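Local coordinates for S-layer domain-containing protein (Ruminiclostridium thermocellum ATCC 27405, PDB 4QVS), which is of unknown function but has a concanavalin A-like lectin/glucanase domain, a beta-sandwich fold that often binds carbohydrate, and probably belongs to the bacterial cell surface, at the interface of chains A and B. Numbering follows the deposited sequence. Chains: chain A/B, S-layer domain-containing protein.

The interface of chains A and B. Residues chain A 73-77; chain B 137-139, 202-203.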
# COMPACT_ATOMS: atom_id res chain seq x y z
N ILE A 73 2.09 18.32 -7.96
CA ILE A 73 0.91 18.67 -7.24
C ILE A 73 1.01 17.96 -5.91
O ILE A 73 1.11 16.72 -5.87
CB ILE A 73 -0.38 18.20 -7.93
CG1 ILE A 73 -0.49 18.87 -9.29
CG2 ILE A 73 -1.56 18.60 -7.05
CD1 ILE A 73 -1.55 18.28 -10.18
N ALA A 74 0.88 18.73 -4.84
CA ALA A 74 1.06 18.15 -3.53
C ALA A 74 0.15 18.79 -2.54
O ALA A 74 -0.09 19.99 -2.58
CB ALA A 74 2.50 18.31 -3.11
N PHE A 75 -0.36 17.98 -1.63
CA PHE A 75 -1.25 18.48 -0.64
C PHE A 75 -1.38 17.50 0.49
O PHE A 75 -1.04 16.35 0.36
CB PHE A 75 -2.63 18.65 -1.27
CG PHE A 75 -3.12 17.39 -1.92
CD1 PHE A 75 -2.70 17.05 -3.20
CD2 PHE A 75 -3.94 16.51 -1.23
CE1 PHE A 75 -3.12 15.88 -3.80
CE2 PHE A 75 -4.35 15.32 -1.81
CZ PHE A 75 -3.93 15.01 -3.09
N TRP A 76 -1.99 17.97 1.55
CA TRP A 76 -2.33 17.10 2.66
C TRP A 76 -3.79 16.74 2.53
O TRP A 76 -4.60 17.61 2.19
CB TRP A 76 -2.17 17.86 3.96
CG TRP A 76 -0.80 17.94 4.42
CD1 TRP A 76 0.11 18.94 4.21
CD2 TRP A 76 -0.15 16.96 5.27
NE1 TRP A 76 1.31 18.62 4.87
CE2 TRP A 76 1.16 17.41 5.52
CE3 TRP A 76 -0.57 15.74 5.81
CZ2 TRP A 76 2.09 16.67 6.31
CZ3 TRP A 76 0.36 14.99 6.61
CH2 TRP A 76 1.67 15.47 6.84
N VAL A 77 -4.13 15.51 2.87
CA VAL A 77 -5.49 15.06 2.88
C VAL A 77 -5.87 14.13 4.03
O VAL A 77 -5.05 13.33 4.46
CB VAL A 77 -5.83 14.34 1.56
CG1 VAL A 77 -4.77 13.33 1.16
CG2 VAL A 77 -7.20 13.70 1.64
N LYS B 137 -2.75 12.51 5.77
CA LYS B 137 -1.53 12.06 5.09
C LYS B 137 -1.14 13.09 4.01
O LYS B 137 -1.98 13.86 3.58
CB LYS B 137 -1.72 10.65 4.49
CG LYS B 137 -1.70 9.52 5.52
CD LYS B 137 -1.62 8.14 4.85
CE LYS B 137 -1.15 7.03 5.81
NZ LYS B 137 -2.20 6.74 6.80
N HIS B 138 0.13 13.10 3.61
CA HIS B 138 0.58 13.99 2.57
C HIS B 138 0.61 13.24 1.26
O HIS B 138 1.12 12.14 1.19
CB HIS B 138 1.97 14.56 2.87
CG HIS B 138 2.39 15.63 1.90
ND1 HIS B 138 3.23 15.39 0.84
CD2 HIS B 138 2.02 16.94 1.81
CE1 HIS B 138 3.39 16.50 0.14
NE2 HIS B 138 2.67 17.46 0.72
N VAL B 139 0.05 13.83 0.21
CA VAL B 139 0.10 13.18 -1.08
C VAL B 139 0.74 14.08 -2.12
O VAL B 139 0.51 15.28 -2.12
CB VAL B 139 -1.30 12.77 -1.55
CG1 VAL B 139 -1.24 12.13 -2.93
CG2 VAL B 139 -1.95 11.81 -0.56
N ASP B 202 -5.60 20.34 2.88
CA ASP B 202 -4.87 21.53 3.33
C ASP B 202 -3.62 21.67 2.49
O ASP B 202 -3.16 20.72 1.89
CB ASP B 202 -4.54 21.41 4.84
CG ASP B 202 -4.45 22.77 5.57
OD1 ASP B 202 -4.20 23.84 4.96
OD2 ASP B 202 -4.62 22.77 6.81
N ASP B 203 -3.06 22.87 2.51
CA ASP B 203 -1.83 23.21 1.82
C ASP B 203 -1.75 22.63 0.45
O ASP B 203 -0.83 21.88 0.16
CB ASP B 203 -0.59 22.84 2.69
CG ASP B 203 -0.48 23.67 3.93
OD1 ASP B 203 -0.85 24.85 3.91
OD2 ASP B 203 0.00 23.15 4.96
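A:Phe75 and B:Val139 pair backbone to backbone where strand 71-79 of chain A enters a sheet of chain B, in a concanavalin A-like beta-sandwich. The inserted strand lies antiparallel between strands 137-144 and 200-207, an arrangement that suggests exchange of strands between the two copies; the structure alone does not show whether this dimer forms in the cell. On one edge A:Phe75 and A:Val77 exchange pairs of hydrogen bonds with B:Val139 and B:Lys137, the shortest running from B:Val139 N to A:Phe75 O (2.7 Å). On the other edge A:Trp76 N and O bind B:Asp202 O and N, each at 3.0 Å.

Both faces of the inserted strand are packed. On the apolar one the phenyl of A:Phe75, its CG between the backbone N and the carbonyl carbon (chi1 54°), lies alongside B:Val139, bringing CZ to 3.8 Å from B:Val139 CB. B:Val139 O lies above the ring plane, toward its rim. A:Val77 CG1 meets B:Val139 CG2 at 3.6 Å. Branched valines and a flat phenyl suit this face, probably the sandwich core, because their side chains bring no polar atoms to satisfy.

The opposite face mixes aromatic and polar groups. The side chains of A:Trp76 and B:His138 cross at about a right angle; the imidazole turns its CD2 edge to the indole's five-membered part (A:Trp76 CD1 to B:His138 CD2 3.7 Å), the planes 70° apart. B:His138 CB sits over the six-membered ring, 3.8 Å from its centroid, and the indole rim reaches the B:Lys137 carbonyl. Tryptophan offers a broad apolar face beside polar neighbours.

The looser side, probably nearer solvent, is charged. B:Lys137 pairs through its backbone while its long arm carries the amine away, as suits a polar border. B:Asp203 is left-handed, unusual in a strand; its N donates to B:Asp202 OD1 on the anti side, somewhat out of the carboxylate plane, an aspartate bond that may help hold this conformation.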